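PDB 6IDN: ICChI, a glycosylated chitinase from Ipomoea carnea, which hydrolyses the beta-1,4 linkages of chitin and also has lysozyme activity. Local coordinates for residues A[243-247]-A[248-252]. Residues are numbered along the deposited sequence; the frame is centred on the assembly and turned at random.
Sequences TIKAT and YDYGG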
ATOM      1  N   THR A 243     -17.676   0.770 -14.848  1.00 23.10           N
ATOM      2  CA  THR A 243     -18.376  -0.288 -14.126  1.00 22.84           C
ATOM      3  C   THR A 243     -18.043  -0.263 -12.633  1.00 21.31           C
ATOM      4  O   THR A 243     -18.949  -0.272 -11.790  1.00 22.93           O
ATOM      5  CB  THR A 243     -18.037  -1.656 -14.737  1.00 22.42           C
ATOM      6  OG1 THR A 243     -18.494  -1.711 -16.106  1.00 32.65           O
ATOM      7  CG2 THR A 243     -18.713  -2.778 -13.932  1.00 22.36           C
ATOM      8  N   ILE A 244     -16.755  -0.208 -12.277  1.00 17.56           N
ATOM      9  CA  ILE A 244     -16.416  -0.278 -10.854  1.00 15.71           C
ATOM     10  C   ILE A 244     -16.776   1.003 -10.117  1.00 17.36           C
ATOM     11  O   ILE A 244     -16.968   0.971  -8.896  1.00 20.84           O
ATOM     12  CB  ILE A 244     -14.932  -0.625 -10.614  1.00 17.36           C
ATOM     13  CG1 ILE A 244     -13.994   0.455 -11.157  1.00 15.90           C
ATOM     14  CG2 ILE A 244     -14.600  -2.010 -11.181  1.00 19.15           C
ATOM     15  CD1 ILE A 244     -12.502   0.179 -10.816  1.00 19.10           C
ATOM     16  N   LYS A 245     -16.909   2.128 -10.822  1.00 21.60           N
ATOM     17  CA  LYS A 245     -17.333   3.358 -10.155  1.00 20.97           C
ATOM     18  C   LYS A 245     -18.756   3.269  -9.613  1.00 24.67           C
ATOM     19  O   LYS A 245     -19.153   4.120  -8.808  1.00 28.47           O
ATOM     20  CB  LYS A 245     -17.259   4.540 -11.117  1.00 24.01           C
ATOM     21  CG  LYS A 245     -15.871   5.113 -11.359  1.00 30.53           C
ATOM     22  CD  LYS A 245     -15.982   6.100 -12.512  1.00 36.04           C
ATOM     23  CE  LYS A 245     -14.941   7.211 -12.501  1.00 41.87           C
ATOM     24  NZ  LYS A 245     -14.975   7.937 -13.820  1.00 39.62           N
ATOM     25  N   ALA A 246     -19.544   2.282 -10.049  1.00 24.03           N
ATOM     26  CA  ALA A 246     -20.891   2.132  -9.508  1.00 28.80           C
ATOM     27  C   ALA A 246     -20.882   1.564  -8.095  1.00 23.40           C
ATOM     28  O   ALA A 246     -21.881   1.696  -7.381  1.00 24.03           O
ATOM     29  CB  ALA A 246     -21.739   1.251 -10.428  1.00 30.79           C
ATOM     30  N   THR A 247     -19.778   0.945  -7.679  1.00 22.56           N
ATOM     31  CA  THR A 247     -19.652   0.415  -6.328  1.00 20.00           C
ATOM     32  C   THR A 247     -19.567   1.564  -5.327  1.00 20.54           C
ATOM     33  O   THR A 247     -18.827   2.525  -5.544  1.00 20.50           O
ATOM     34  CB  THR A 247     -18.403  -0.469  -6.262  1.00 18.33           C
ATOM     35  OG1 THR A 247     -18.544  -1.541  -7.207  1.00 21.04           O
ATOM     36  CG2 THR A 247     -18.200  -1.036  -4.867  1.00 22.72           C
ATOM     37  N   TYR A 248     -20.335   1.471  -4.232  1.00 19.93           N
ATOM     38  CA  TYR A 248     -20.528   2.636  -3.368  1.00 19.76           C
ATOM     39  C   TYR A 248     -19.216   3.112  -2.759  1.00 23.33           C
ATOM     40  O   TYR A 248     -19.008   4.319  -2.583  1.00 25.49           O
ATOM     41  CB  TYR A 248     -21.547   2.321  -2.267  1.00 22.01           C
ATOM     42  CG  TYR A 248     -20.964   1.703  -1.005  1.00 23.35           C
ATOM     43  CD1 TYR A 248     -20.783   0.327  -0.902  1.00 22.86           C
ATOM     44  CD2 TYR A 248     -20.602   2.488   0.084  1.00 20.38           C
ATOM     45  CE1 TYR A 248     -20.264  -0.249   0.243  1.00 22.26           C
ATOM     46  CE2 TYR A 248     -20.078   1.919   1.235  1.00 23.08           C
ATOM     47  CZ  TYR A 248     -19.917   0.549   1.310  1.00 24.37           C
ATOM     48  OH  TYR A 248     -19.411  -0.030   2.453  1.00 22.56           O
ATOM     49  N   ASP A 249     -18.321   2.187  -2.416  1.00 19.91           N
ATOM     50  CA  ASP A 249     -17.071   2.555  -1.766  1.00 18.83           C
ATOM     51  C   ASP A 249     -15.883   2.508  -2.721  1.00 19.04           C
ATOM     52  O   ASP A 249     -14.737   2.417  -2.269  1.00 18.04           O
ATOM     53  CB  ASP A 249     -16.807   1.684  -0.522  1.00 18.77           C
ATOM     54  CG  ASP A 249     -16.725   0.188  -0.825  1.00 20.27           C
ATOM     55  OD1 ASP A 249     -17.136  -0.236  -1.918  1.00 18.77           O
ATOM     56  OD2 ASP A 249     -16.267  -0.580   0.069  1.00 20.89           O
ATOM     57  N   TYR A 250     -16.133   2.584  -4.028  1.00 18.74           N
ATOM     58  CA  TYR A 250     -15.049   2.769  -4.984  1.00 18.46           C
ATOM     59  C   TYR A 250     -14.185   3.945  -4.563  1.00 18.69           C
ATOM     60  O   TYR A 250     -14.689   5.052  -4.329  1.00 20.54           O
ATOM     61  CB  TYR A 250     -15.610   3.011  -6.387  1.00 20.51           C
ATOM     62  CG  TYR A 250     -14.586   3.564  -7.360  1.00 19.51           C
ATOM     63  CD1 TYR A 250     -13.629   2.739  -7.938  1.00 19.17           C
ATOM     64  CD2 TYR A 250     -14.576   4.914  -7.681  1.00 21.11           C
ATOM     65  CE1 TYR A 250     -12.690   3.250  -8.820  1.00 18.18           C
ATOM     66  CE2 TYR A 250     -13.640   5.432  -8.561  1.00 23.66           C
ATOM     67  CZ  TYR A 250     -12.702   4.594  -9.121  1.00 20.05           C
ATOM     68  OH  TYR A 250     -11.772   5.101 -10.005  1.00 23.66           O
ATOM     69  N   GLY A 251     -12.884   3.700  -4.458  1.00 16.11           N
ATOM     70  CA  GLY A 251     -11.976   4.750  -4.033  1.00 18.28           C
ATOM     71  C   GLY A 251     -10.976   5.215  -5.071  1.00 18.01           C
ATOM     72  O   GLY A 251     -10.394   6.297  -4.931  1.00 20.19           O
ATOM     73  N   GLY A 252     -10.749   4.409  -6.105  1.00 15.64           N
ATOM     74  CA  GLY A 252      -9.804   4.797  -7.135  1.00 16.63           C
ATOM     75  C   GLY A 252      -8.965   3.643  -7.626  1.00 17.62           C
ATOM     76  O   GLY A 252      -9.401   2.490  -7.560  1.00 15.14           O
TER
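The ring of Tyr250 folds back over the backbone of Ile244 and Lys245, where a CH-pi contact and an apolar contact meet. Lys245 CG sits above one face, displaced toward the rim beside CE2, in the CH-pi contact, 4.0 Å from the ring centroid. The Lys245 and Tyr250 side chains lie side by side and point the same way. Ile244 brings its CD1 methyl obliquely to Tyr250 CE1, at 3.7 Å, while the carbonyl O of Ile244 lies 3.5 Å from Tyr250 CB. The opposite face of the ring meets the backbone N of Gly252. With CG anti to the backbone N (chi1 165°), the tyrosine is swung back along the preceding chain.

Two type I turns set this up. One runs from Ile244 to Thr247, with Thr247 N bonded to Ile244 O, and the other, from Thr247 to Tyr250, is closed by Tyr250 N donating to Thr247 O at 3.1 Å. Thr247 CG2 lies 3.2 Å from Asp249 OD1, while its OG1 bonds Trp202 NE1 in helix 196-206. Farther out, Tyr250 OH bonds the terminal carboxylate of Val272, and Lys245 NZ the carbonyl O of Asp271.

Without the ring and hydroxyl, as with an alanine here, the Lys245 chain would probably be freer to turn and the Val272 carboxylate would be likely to lose a mate. In this beta-alpha-beta unit of the TIM barrel, the apolar ring contacts hold the helix-to-strand turn together, and the two polar ends join it to the C-terminal residues.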